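Long-range contacts in uncharacterized protein (Magnetospirillum magneticum AMB-1, PDB 5MU5), which probably transfers sugars onto flagellin as a glycosyltransferase of the Maf family and is involved in the formation of bacterial flagella: residues 109-114 with 611-616; 127-132 with 147-152; 306-311 with 333-338; 374-379 with 587-592; 390-395 with 470-475. All coordinates share one frame; numbering follows the deposited sequence.

Interaction 1: residues 109-114 with 611-616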
# COMPACT_ATOMS: atom_id res chain seq x y z
N GLY A 109 0.03 -27.50 27.07
CA GLY A 109 0.60 -28.72 26.50
C GLY A 109 0.58 -28.76 24.99
O GLY A 109 1.00 -29.75 24.38
N LEU A 110 0.12 -27.69 24.37
CA LEU A 110 0.10 -27.59 22.93
C LEU A 110 1.46 -27.10 22.46
O LEU A 110 2.16 -26.39 23.20
CB LEU A 110 -0.98 -26.62 22.47
CG LEU A 110 -2.38 -26.89 23.00
CD1 LEU A 110 -3.32 -25.81 22.48
CD2 LEU A 110 -2.87 -28.27 22.61
N SER A 111 1.83 -27.48 21.25
CA SER A 111 3.01 -26.94 20.60
C SER A 111 2.67 -26.63 19.14
O SER A 111 1.53 -26.81 18.70
CB SER A 111 4.17 -27.92 20.69
OG SER A 111 3.80 -29.11 20.05
N PHE A 112 3.66 -26.16 18.39
CA PHE A 112 3.43 -25.67 17.04
C PHE A 112 4.41 -26.27 16.06
O PHE A 112 5.59 -26.19 16.26
CB PHE A 112 3.51 -24.15 17.04
CG PHE A 112 2.45 -23.52 17.90
CD1 PHE A 112 1.16 -23.36 17.42
CD2 PHE A 112 2.72 -23.17 19.21
CE1 PHE A 112 0.16 -22.83 18.21
CE2 PHE A 112 1.72 -22.62 20.01
CZ PHE A 112 0.44 -22.45 19.50
N LEU A 113 3.89 -26.91 15.02
CA LEU A 113 4.73 -27.43 13.97
C LEU A 113 5.27 -26.29 13.13
O LEU A 113 4.69 -25.21 13.05
CB LEU A 113 3.90 -28.32 13.05
CG LEU A 113 3.18 -29.52 13.64
CD1 LEU A 113 2.18 -30.00 12.60
CD2 LEU A 113 4.16 -30.62 14.02
N GLN A 114 6.39 -26.54 12.46
CA GLN A 114 6.95 -25.56 11.53
C GLN A 114 5.98 -25.37 10.36
O GLN A 114 5.70 -24.27 9.96
CB GLN A 114 8.30 -26.05 11.00
CG GLN A 114 9.06 -24.97 10.24
CD GLN A 114 10.19 -25.50 9.35
OE1 GLN A 114 10.60 -26.66 9.45
NE2 GLN A 114 10.69 -24.65 8.47
N ARG A 611 -1.00 -24.84 12.61
CA ARG A 611 0.22 -25.53 13.01
C ARG A 611 0.16 -26.08 14.42
O ARG A 611 1.10 -26.72 14.90
CB ARG A 611 1.39 -24.54 12.89
CG ARG A 611 1.71 -24.19 11.44
CD ARG A 611 2.75 -23.09 11.34
NE ARG A 611 3.13 -22.81 9.95
CZ ARG A 611 2.37 -22.16 9.06
NH1 ARG A 611 1.16 -21.69 9.37
NH2 ARG A 611 2.84 -21.94 7.85
N VAL A 612 -0.96 -25.87 15.10
CA VAL A 612 -1.08 -26.34 16.47
C VAL A 612 -1.19 -27.87 16.55
O VAL A 612 -1.93 -28.47 15.79
CB VAL A 612 -2.26 -25.65 17.20
CG1 VAL A 612 -3.59 -26.18 16.71
CG2 VAL A 612 -2.11 -25.80 18.70
N THR A 613 -0.42 -28.47 17.45
CA THR A 613 -0.52 -29.90 17.75
C THR A 613 -0.63 -30.07 19.26
O THR A 613 -0.13 -29.22 20.02
CB THR A 613 0.71 -30.72 17.29
OG1 THR A 613 1.90 -30.19 17.88
CG2 THR A 613 0.81 -30.69 15.78
N PRO A 614 -1.26 -31.16 19.71
CA PRO A 614 -1.90 -32.23 18.94
C PRO A 614 -3.16 -31.77 18.20
O PRO A 614 -3.99 -31.04 18.75
CB PRO A 614 -2.30 -33.25 20.00
CG PRO A 614 -1.44 -32.97 21.17
CD PRO A 614 -1.01 -31.54 21.11
N ALA A 615 -3.30 -32.25 16.97
CA ALA A 615 -4.39 -31.83 16.09
C ALA A 615 -5.79 -32.01 16.70
O ALA A 615 -6.67 -31.18 16.47
CB ALA A 615 -4.28 -32.55 14.74
N ASP A 616 -6.00 -33.07 17.48
CA ASP A 616 -7.32 -33.29 18.09
C ASP A 616 -7.62 -32.33 19.25
O ASP A 616 -8.72 -32.36 19.78
CB ASP A 616 -7.48 -34.75 18.55
CG ASP A 616 -6.48 -35.16 19.62
OD1 ASP A 616 -5.51 -34.41 19.88
OD2 ASP A 616 -6.67 -36.25 20.21
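Ser111 OG and Thr613 OG1 each stand between their own backbone N and carbonyl carbon (chi1 61° and 57°), and from there the Ser111 hydroxyl donates to that of Thr613 at 3.1 Å. The two residues are the hydrogen-bonded pair of a small two-stranded antiparallel sheet, which joins the Maf N-terminal domain to the helical bundle domain. Their backbones bond both ways: Ser111 N to Thr613 O at 2.9 Å and Thr613 N to Ser111 O at 2.8 Å. Just past the strands, Leu113 N donates to Arg611 O. On the Ser111-Thr613 face, Thr613 CG2 is pressed into the branch of Leu113 at about a right angle, 3.4 Å from Leu113 CG, tighter than normal van der Waals contact. The other face carries the non-hydrogen-bonded pair, where Phe112 CE1 rests 3.8 Å from Val612 CG2. The Phe112 ring also meets Tyr608 and Phe621 edge-to-face, which ties the little sheet to the helices around it. Arg611 runs extended from CG to NE past Leu113 O, with its CD 3.3 Å from that oxygen. Its NH1 has stronger partners, a salt bridge to Asp208 and a hydrogen bond to Tyr607 O. NE donates to Gln114 O at 3.0 Å; this oxygen lies in the guanidinium plane, whereas NE sits above the plane of the Gln114 carbonyl.

Interaction 2: residues 127-132 with 147-152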
# COMPACT_ATOMS: atom_id res chain seq x y z
N LEU A 127 -1.51 -21.17 -11.69
CA LEU A 127 -0.78 -20.52 -12.75
C LEU A 127 -0.97 -21.46 -13.90
O LEU A 127 -0.33 -22.51 -13.97
CB LEU A 127 0.68 -20.36 -12.35
CG LEU A 127 0.69 -19.59 -11.04
CD1 LEU A 127 1.72 -20.18 -10.09
CD2 LEU A 127 0.90 -18.12 -11.31
N GLY A 128 -1.90 -21.10 -14.76
CA GLY A 128 -2.32 -21.97 -15.83
C GLY A 128 -3.61 -22.67 -15.43
O GLY A 128 -3.84 -22.98 -14.25
N LEU A 129 -4.46 -22.88 -16.42
CA LEU A 129 -5.69 -23.64 -16.26
C LEU A 129 -5.58 -24.89 -17.12
O LEU A 129 -5.83 -25.99 -16.65
CB LEU A 129 -6.90 -22.81 -16.68
CG LEU A 129 -8.27 -23.51 -16.68
CD1 LEU A 129 -8.70 -23.83 -15.27
CD2 LEU A 129 -9.29 -22.61 -17.34
N GLY A 130 -5.21 -24.70 -18.38
CA GLY A 130 -5.24 -25.80 -19.32
C GLY A 130 -6.71 -26.15 -19.44
O GLY A 130 -7.54 -25.25 -19.52
N LEU A 131 -7.01 -27.45 -19.41
CA LEU A 131 -8.39 -27.91 -19.41
C LEU A 131 -8.95 -28.09 -18.02
O LEU A 131 -10.07 -28.54 -17.86
CB LEU A 131 -8.53 -29.19 -20.25
CG LEU A 131 -8.33 -28.94 -21.75
CD1 LEU A 131 -8.47 -30.24 -22.54
CD2 LEU A 131 -9.32 -27.92 -22.29
N GLY A 132 -8.17 -27.73 -17.00
CA GLY A 132 -8.68 -27.72 -15.64
C GLY A 132 -8.83 -29.05 -14.95
O GLY A 132 -9.50 -29.13 -13.93
N ILE A 147 -10.01 -17.97 -5.08
CA ILE A 147 -9.48 -18.80 -6.15
C ILE A 147 -9.10 -17.88 -7.28
O ILE A 147 -9.92 -17.11 -7.79
CB ILE A 147 -10.52 -19.83 -6.63
CG1 ILE A 147 -10.95 -20.71 -5.45
CG2 ILE A 147 -9.94 -20.68 -7.77
CD1 ILE A 147 -12.07 -21.67 -5.80
N HIS A 148 -7.84 -17.96 -7.67
CA HIS A 148 -7.26 -17.05 -8.62
C HIS A 148 -6.57 -17.86 -9.70
O HIS A 148 -5.62 -18.62 -9.46
CB HIS A 148 -6.27 -16.16 -7.89
CG HIS A 148 -6.81 -15.64 -6.60
ND1 HIS A 148 -7.76 -14.65 -6.55
CD2 HIS A 148 -6.55 -15.99 -5.32
CE1 HIS A 148 -8.06 -14.40 -5.29
NE2 HIS A 148 -7.36 -15.21 -4.52
N ILE A 149 -7.05 -17.70 -10.91
CA ILE A 149 -6.57 -18.50 -12.00
C ILE A 149 -5.97 -17.58 -13.03
O ILE A 149 -6.59 -16.64 -13.48
CB ILE A 149 -7.72 -19.31 -12.60
CG1 ILE A 149 -8.32 -20.21 -11.51
CG2 ILE A 149 -7.23 -20.11 -13.79
CD1 ILE A 149 -9.61 -20.89 -11.90
N VAL A 150 -4.72 -17.86 -13.38
CA VAL A 150 -4.05 -17.11 -14.39
C VAL A 150 -4.03 -18.02 -15.59
O VAL A 150 -3.60 -19.15 -15.47
CB VAL A 150 -2.61 -16.80 -13.97
CG1 VAL A 150 -1.88 -16.05 -15.07
CG2 VAL A 150 -2.63 -16.00 -12.68
N GLU A 151 -4.52 -17.55 -16.72
CA GLU A 151 -4.48 -18.36 -17.93
C GLU A 151 -4.17 -17.45 -19.09
O GLU A 151 -5.05 -16.73 -19.55
CB GLU A 151 -5.79 -19.09 -18.15
CG GLU A 151 -5.82 -19.90 -19.44
CD GLU A 151 -4.59 -20.78 -19.61
OE1 GLU A 151 -4.58 -21.91 -19.08
OE2 GLU A 151 -3.65 -20.36 -20.30
N PRO A 152 -2.91 -17.45 -19.54
CA PRO A 152 -2.47 -16.60 -20.65
C PRO A 152 -3.15 -16.89 -21.99
O PRO A 152 -3.21 -16.02 -22.85
CB PRO A 152 -0.99 -16.94 -20.79
CG PRO A 152 -0.60 -17.44 -19.44
CD PRO A 152 -1.78 -18.20 -18.97
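Glu151 leaves the end of strand 146-150 and bends back over the loop that follows strand 123-127, ending on the amides of Leu129 and Gly130. Its CB and CG pass alongside Leu129 CB, each 4.2 Å from it, with CG anti to the backbone N (chi1 177°). A turn at chi2 (49°) then swings CD toward the loop, to 3.8 Å from Leu129 N. At the tip, OE1 takes two backbone protons. Leu129 N donates at 2.8 Å from above the carboxylate plane, and Gly130 N at 2.9 Å approaches nearly in line with the C-O bond and gives the straighter bond, 169° at the hydrogen. OE2 is occupied as well, by Tyr216 OH and Asn153 N, so both carboxylate oxygens are engaged and the group is fixed in rotation. One step back along the strands, Leu127 and Val150 form a parallel bridge, and Gly128 N donates to Val150 O at 2.7 Å. Gly128 has a positive phi at which a CB would collide with the preceding carbonyl oxygen. Leu129 CB packs on Ile149 CG2 at 4.0 Å, while Trp166 of helix 166-171 touches both residues. From Leu129 to Gly132 the loop closes in a type II' turn, leading to helix 134-142. A Gly-Leu-Gly-Leu-Gly loop after one parallel strand, bound by an acidic residue at the end of its neighbour, resembles the glycine-rich loop of Rossmann-like folds.

Interaction 3: residues 306-311 with 333-338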
# COMPACT_ATOMS: atom_id res chain seq x y z
N ALA A 306 16.92 20.66 4.48
CA ALA A 306 17.58 21.54 3.51
C ALA A 306 17.64 23.00 3.99
O ALA A 306 18.50 23.76 3.57
CB ALA A 306 16.82 21.50 2.20
N SER A 307 16.72 23.37 4.85
CA SER A 307 16.63 24.75 5.32
C SER A 307 17.92 25.22 6.00
O SER A 307 18.32 26.38 5.84
CB SER A 307 15.44 24.89 6.28
OG SER A 307 15.55 23.99 7.39
N ARG A 308 18.57 24.31 6.71
CA ARG A 308 19.81 24.62 7.41
C ARG A 308 20.87 25.22 6.48
O ARG A 308 21.43 26.27 6.78
CB ARG A 308 20.35 23.37 8.11
CG ARG A 308 21.60 23.62 8.91
CD ARG A 308 22.02 22.40 9.74
NE ARG A 308 21.20 22.19 10.94
CZ ARG A 308 21.23 22.95 12.05
NH1 ARG A 308 22.03 24.01 12.12
NH2 ARG A 308 20.45 22.64 13.07
N VAL A 309 21.13 24.56 5.35
CA VAL A 309 22.17 25.02 4.43
C VAL A 309 21.76 26.29 3.67
O VAL A 309 22.58 27.17 3.41
CB VAL A 309 22.64 23.89 3.45
CG1 VAL A 309 21.53 23.44 2.50
CG2 VAL A 309 23.86 24.36 2.67
N LEU A 310 20.48 26.41 3.35
CA LEU A 310 19.99 27.62 2.71
C LEU A 310 20.17 28.79 3.68
O LEU A 310 20.81 29.79 3.33
CB LEU A 310 18.53 27.47 2.28
CG LEU A 310 18.31 26.36 1.27
CD1 LEU A 310 16.84 26.06 1.09
CD2 LEU A 310 18.93 26.72 -0.07
N LEU A 311 19.63 28.65 4.89
CA LEU A 311 19.68 29.75 5.84
C LEU A 311 21.10 30.12 6.27
O LEU A 311 21.42 31.30 6.34
CB LEU A 311 18.82 29.46 7.07
CG LEU A 311 17.32 29.37 6.79
CD1 LEU A 311 16.59 28.76 7.98
CD2 LEU A 311 16.73 30.73 6.43
N LEU A 333 13.51 20.94 13.11
CA LEU A 333 13.09 22.24 12.61
C LEU A 333 13.28 23.34 13.62
O LEU A 333 13.72 24.42 13.27
CB LEU A 333 11.62 22.23 12.21
CG LEU A 333 11.31 21.96 10.75
CD1 LEU A 333 9.79 22.04 10.60
CD2 LEU A 333 12.01 22.96 9.85
N ALA A 334 12.91 23.08 14.87
CA ALA A 334 13.04 24.08 15.93
C ALA A 334 14.49 24.52 16.14
O ALA A 334 14.75 25.69 16.36
CB ALA A 334 12.46 23.55 17.25
N ALA A 335 15.43 23.57 16.09
CA ALA A 335 16.87 23.87 16.23
C ALA A 335 17.35 24.82 15.12
O ALA A 335 18.15 25.72 15.36
CB ALA A 335 17.68 22.57 16.21
N VAL A 336 16.85 24.62 13.91
CA VAL A 336 17.20 25.50 12.78
C VAL A 336 16.60 26.90 12.99
O VAL A 336 17.27 27.89 12.73
CB VAL A 336 16.73 24.92 11.44
CG1 VAL A 336 17.08 25.87 10.32
CG2 VAL A 336 17.34 23.55 11.18
N HIS A 337 15.35 26.97 13.43
CA HIS A 337 14.69 28.23 13.78
C HIS A 337 15.46 29.00 14.86
O HIS A 337 15.70 30.21 14.75
CB HIS A 337 13.27 27.94 14.29
CG HIS A 337 12.51 29.14 14.75
ND1 HIS A 337 12.00 30.08 13.87
CD2 HIS A 337 12.14 29.54 15.98
CE1 HIS A 337 11.36 31.02 14.55
NE2 HIS A 337 11.43 30.71 15.84
N GLU A 338 15.83 28.28 15.91
CA GLU A 338 16.61 28.82 17.01
C GLU A 338 17.94 29.39 16.51
O GLU A 338 18.35 30.44 16.94
CB GLU A 338 16.85 27.72 18.05
CG GLU A 338 17.86 28.06 19.13
CD GLU A 338 17.39 29.17 20.03
OE1 GLU A 338 16.22 29.12 20.47
OE2 GLU A 338 18.19 30.09 20.32
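Val336 turns its two methyls to different partners on the helix that contains Ser307, Arg308 and Leu311. CG1, anti to the backbone N (chi1 179°), lies between Ser307 and Leu311, which are one helical turn apart. It stands 3.8 Å from Ser307 OG and equally 3.8 Å from Leu311 CD1, and the Leu311 side chain crosses that of Val336 at a slant. CG2 lies under the Arg308 guanidinium, meeting one of its faces, with Arg308 NH2 3.8 Å and CZ 4.0 Å away. Ala335 CB comes to the edge of the same group, near its plane, 4.2 Å from NH2. The Arg308 chain starts out extended and then bends at chi3 (-75°), which carries NE toward the neighbouring helix. The charge is matched at NH1, which forms a salt bridge with Glu339, one turn beyond Ala335. Axes of segments 307-311 and 333-338 run almost parallel, 11° apart and 10.3 Å from each other. This follows from the fold: helices 307-312 and 327-340 are the connections of two successive beta-alpha-beta crossovers, through the parallel strands 299-303, 319-322 and 346-350, in the MptE-like, Rossmann-like part of the chain. On the sheet side, Ser307 touches Ser302 and Gln320, and its hydroxyl has a weak hydrogen bond to Gly304 O. Leu333 CD2 reaches to 4.4 Å from Ser307 OG. Farther along, Phe340 touches both Arg308 and Leu311 from the second helix.

Interaction 4: residues 374-379 with 587-592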
# COMPACT_ATOMS: atom_id res chain seq x y z
N SER A 374 -7.01 10.50 9.80
CA SER A 374 -7.06 11.95 9.77
C SER A 374 -7.59 12.48 8.44
O SER A 374 -8.17 13.56 8.39
CB SER A 374 -5.67 12.50 10.02
OG SER A 374 -4.72 11.83 9.21
N TYR A 375 -7.37 11.74 7.35
CA TYR A 375 -7.88 12.14 6.05
C TYR A 375 -9.40 12.01 6.05
O TYR A 375 -10.12 12.95 5.72
CB TYR A 375 -7.29 11.29 4.92
CG TYR A 375 -7.76 11.76 3.58
CD1 TYR A 375 -7.16 12.86 2.96
CD2 TYR A 375 -8.83 11.13 2.93
CE1 TYR A 375 -7.59 13.31 1.73
CE2 TYR A 375 -9.28 11.58 1.70
CZ TYR A 375 -8.66 12.68 1.11
OH TYR A 375 -9.08 13.15 -0.11
N ALA A 376 -9.88 10.85 6.44
CA ALA A 376 -11.29 10.58 6.42
C ALA A 376 -12.03 11.51 7.35
O ALA A 376 -13.14 11.91 7.07
CB ALA A 376 -11.55 9.13 6.81
N LEU A 377 -11.43 11.86 8.47
CA LEU A 377 -12.15 12.64 9.45
C LEU A 377 -12.12 14.14 9.10
O LEU A 377 -13.16 14.80 9.10
CB LEU A 377 -11.56 12.36 10.84
CG LEU A 377 -12.51 12.56 12.02
CD1 LEU A 377 -11.83 12.12 13.32
CD2 LEU A 377 -12.95 14.02 12.13
N PHE A 378 -10.94 14.64 8.72
CA PHE A 378 -10.71 16.08 8.57
C PHE A 378 -10.60 16.67 7.16
O PHE A 378 -10.69 17.90 7.01
CB PHE A 378 -9.46 16.47 9.35
CG PHE A 378 -9.64 16.44 10.84
CD1 PHE A 378 -10.49 17.33 11.46
CD2 PHE A 378 -8.93 15.55 11.62
CE1 PHE A 378 -10.66 17.31 12.83
CE2 PHE A 378 -9.09 15.52 12.99
CZ PHE A 378 -9.96 16.40 13.60
N SER A 379 -10.37 15.86 6.14
CA SER A 379 -10.26 16.39 4.79
C SER A 379 -11.57 16.99 4.34
O SER A 379 -12.60 16.35 4.49
CB SER A 379 -9.88 15.32 3.79
OG SER A 379 -9.72 15.88 2.49
N PRO A 587 -12.84 4.14 2.99
CA PRO A 587 -12.93 3.65 4.36
C PRO A 587 -13.44 4.71 5.33
O PRO A 587 -13.13 5.89 5.18
CB PRO A 587 -11.48 3.26 4.69
CG PRO A 587 -10.76 3.19 3.39
CD PRO A 587 -11.46 4.13 2.47
N THR A 588 -14.22 4.29 6.32
CA THR A 588 -14.65 5.17 7.38
C THR A 588 -13.50 5.43 8.35
O THR A 588 -12.50 4.69 8.37
CB THR A 588 -15.79 4.55 8.21
OG1 THR A 588 -15.35 3.30 8.75
CG2 THR A 588 -17.07 4.33 7.36
N VAL A 589 -13.67 6.45 9.17
CA VAL A 589 -12.73 6.72 10.25
C VAL A 589 -12.60 5.50 11.17
O VAL A 589 -11.49 5.09 11.52
CB VAL A 589 -13.19 7.96 11.04
CG1 VAL A 589 -12.44 8.12 12.35
CG2 VAL A 589 -13.02 9.20 10.17
N ALA A 590 -13.72 4.90 11.56
CA ALA A 590 -13.70 3.71 12.40
C ALA A 590 -12.85 2.60 11.79
O ALA A 590 -12.04 1.98 12.46
CB ALA A 590 -15.12 3.21 12.64
N GLN A 591 -13.01 2.39 10.50
CA GLN A 591 -12.24 1.36 9.82
C GLN A 591 -10.75 1.66 9.80
O GLN A 591 -9.93 0.77 9.95
CB GLN A 591 -12.75 1.17 8.41
CG GLN A 591 -14.02 0.39 8.37
CD GLN A 591 -14.63 0.39 6.99
OE1 GLN A 591 -14.56 1.39 6.27
NE2 GLN A 591 -15.24 -0.74 6.61
N PHE A 592 -10.40 2.91 9.55
CA PHE A 592 -9.00 3.29 9.59
C PHE A 592 -8.43 3.09 10.96
O PHE A 592 -7.28 2.69 11.09
CB PHE A 592 -8.79 4.75 9.21
CG PHE A 592 -8.67 4.99 7.75
CD1 PHE A 592 -7.61 4.45 7.05
CD2 PHE A 592 -9.60 5.77 7.08
CE1 PHE A 592 -7.49 4.68 5.70
CE2 PHE A 592 -9.49 6.00 5.74
CZ PHE A 592 -8.43 5.46 5.04
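Ala376 CB and Leu377 CB both press against one methyl of Val589, CG2, at 3.7 Å and 3.5 Å respectively. With CG1 anti to the backbone N (chi1 167°), CG2 is the methyl anti to the carbonyl carbon. CG2 also lies 3.5 Å from Leu377 N, so it rests on backbone as well as side chain. The second methyl of Val589, CG1, reaches Leu377 CD1 more loosely, at 4.2 Å. Next to this, Ala376 CB meets the Phe592 ring obliquely, 3.9 Å from CD2. That ring is steadied by Pro587, whose CB lies 3.5 Å above one face, offset toward the rim. Val589 and Phe592 belong to the first turn of helix 589-609, which Thr588 and Gln591 close with a capping box: Gln591 N donates to Thr588 OG1, and Thr588 N to Gln591 OE1 on an in-plane lone pair. Farther out, Trp546 of helix 546-564 touches both Leu377 and Val589, while Arg543 binds the carbonyl oxygens of Ala376 and Leu377 at the end of helix 373-378. With aliphatic carbons and an aromatic ring as the main contact surface, the MptE-like and helical bundle parts meet here through van der Waals packing, while the polar groups nearby serve the ends of the helices.

Interaction 5: residues 390-395 with 470-475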
# COMPACT_ATOMS: atom_id res chain seq x y z
N GLY A 390 4.62 11.56 -0.65
CA GLY A 390 5.65 10.73 0.01
C GLY A 390 6.45 9.95 -1.03
O GLY A 390 6.14 10.04 -2.23
N PRO A 391 7.40 9.12 -0.59
CA PRO A 391 7.69 8.77 0.80
C PRO A 391 8.51 9.79 1.60
O PRO A 391 8.51 9.72 2.82
CB PRO A 391 8.48 7.45 0.67
CG PRO A 391 9.11 7.52 -0.68
CD PRO A 391 8.11 8.22 -1.53
N THR A 392 9.21 10.69 0.95
CA THR A 392 10.01 11.70 1.67
C THR A 392 9.60 13.16 1.30
O THR A 392 8.80 13.42 0.36
CB THR A 392 11.49 11.48 1.41
OG1 THR A 392 11.74 11.62 0.01
CG2 THR A 392 11.88 10.07 1.84
N VAL A 393 10.17 14.10 2.05
CA VAL A 393 9.77 15.50 2.00
C VAL A 393 10.12 16.17 0.67
O VAL A 393 9.49 17.15 0.27
CB VAL A 393 10.32 16.27 3.23
CG1 VAL A 393 11.85 16.32 3.22
CG2 VAL A 393 9.71 17.67 3.32
N THR A 394 11.09 15.61 -0.03
CA THR A 394 11.44 16.05 -1.38
C THR A 394 10.31 15.79 -2.37
O THR A 394 10.11 16.56 -3.31
CB THR A 394 12.73 15.37 -1.85
OG1 THR A 394 13.83 15.95 -1.12
CG2 THR A 394 12.97 15.63 -3.27
N ASN A 395 9.58 14.69 -2.15
CA ASN A 395 8.39 14.36 -2.93
C ASN A 395 7.31 15.37 -2.63
O ASN A 395 6.61 15.81 -3.54
CB ASN A 395 7.85 12.97 -2.57
CG ASN A 395 8.85 11.87 -2.83
OD1 ASN A 395 9.42 11.25 -1.90
ND2 ASN A 395 9.13 11.66 -4.11
N LEU A 470 15.30 5.01 -3.91
CA LEU A 470 14.78 4.62 -5.21
C LEU A 470 13.27 4.87 -5.26
O LEU A 470 12.76 5.28 -6.30
CB LEU A 470 15.11 3.17 -5.54
CG LEU A 470 16.61 2.81 -5.44
CD1 LEU A 470 16.79 1.30 -5.45
CD2 LEU A 470 17.43 3.43 -6.54
N TRP A 471 12.58 4.62 -4.15
CA TRP A 471 11.13 4.90 -4.06
C TRP A 471 10.91 6.39 -4.18
O TRP A 471 10.02 6.83 -4.88
CB TRP A 471 10.51 4.44 -2.74
CG TRP A 471 10.64 2.96 -2.45
CD1 TRP A 471 10.81 1.95 -3.35
CD2 TRP A 471 10.53 2.34 -1.16
NE1 TRP A 471 10.87 0.75 -2.70
CE2 TRP A 471 10.68 0.95 -1.36
CE3 TRP A 471 10.31 2.82 0.14
CZ2 TRP A 471 10.64 0.03 -0.30
CZ3 TRP A 471 10.28 1.90 1.20
CH2 TRP A 471 10.45 0.52 0.97
N THR A 472 11.76 7.16 -3.51
CA THR A 472 11.68 8.59 -3.59
C THR A 472 11.91 9.02 -5.02
O THR A 472 11.15 9.82 -5.54
CB THR A 472 12.71 9.25 -2.67
OG1 THR A 472 12.38 8.93 -1.31
CG2 THR A 472 12.72 10.77 -2.84
N ARG A 473 12.96 8.48 -5.65
CA ARG A 473 13.25 8.77 -7.05
C ARG A 473 12.10 8.42 -7.97
O ARG A 473 11.77 9.18 -8.89
CB ARG A 473 14.48 8.00 -7.50
CG ARG A 473 14.84 8.16 -8.96
CD ARG A 473 15.77 7.04 -9.38
NE ARG A 473 15.04 5.80 -9.45
CZ ARG A 473 15.59 4.61 -9.67
NH1 ARG A 473 16.90 4.50 -9.86
NH2 ARG A 473 14.81 3.53 -9.69
N ASP A 474 11.51 7.23 -7.78
CA ASP A 474 10.39 6.83 -8.63
C ASP A 474 9.17 7.73 -8.41
O ASP A 474 8.44 8.02 -9.37
CB ASP A 474 10.02 5.34 -8.42
CG ASP A 474 11.12 4.35 -8.93
OD1 ASP A 474 12.22 4.77 -9.38
OD2 ASP A 474 10.87 3.13 -8.89
N ALA A 475 8.93 8.20 -7.18
CA ALA A 475 7.75 9.05 -6.93
C ALA A 475 7.93 10.43 -7.58
O ALA A 475 6.97 11.01 -8.11
CB ALA A 475 7.43 9.16 -5.45
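Asn395 and Thr472 make the close half of the contact. Asn395 ND2 donates to Thr472 O at 3.1 Å along an in-plane lone pair, and the oxygen lies in the amide plane too. Beside it, ND2 is 3.3 Å from Ala475 CB, and OD1 sits 3.5 Å from Thr472 CG2, so the amide is wedged between two side chains of one helical turn. What fixes its flip is Thr392 N, which donates to OD1 at 2.9 Å with an angle of 162° at the hydrogen. Thr392 is at the N-cap of helix 393-404, though its own side chain makes no capping bond. Thr392 OG1 faces Thr472 OG1 at 3.1 Å, the two side chains crossing at about a right angle. Thr472 OG1 also bonds to Ile468 O, one turn back in helix 467-482. The helix start lies near Cys303, at the end of strand 299-303 in the central sheet, and a sulfate ion, probably from the crystallisation liquor, is about 5 Å from the Thr392 side chain. Pro391, which follows a cis peptide bond, borders both parts: on the inner side its CG is 3.6 Å from Thr472 OG1. Toward solvent the packing slackens, with the same Pro391 CG 4.0 Å from Trp471 CB. The exposed Trp471 indole leads away from Pro391, its CG anti to the carbonyl carbon (chi1 -59°).

Overall arrangement
From the N terminus, residues 109-114 open the longest loop, which closes only at 611-616; interaction 1 thus encloses the other four and joins the Maf N-terminal domain to the helical bundle. Interaction 2 comes first inside it, a short closure between neighbouring strands of the N-terminal parallel sheet. Interaction 3 follows in series, linking two consecutive helices beside the large mixed sheet. Interaction 4 then spans from the MptE-like region to the start of helix 589-609, which leads on to strand 612-613 of interaction 1. Interaction 5 nests within that loop. None cross; interactions 3 and 5 come nearest, about 7 Å between nearest atoms, without touching.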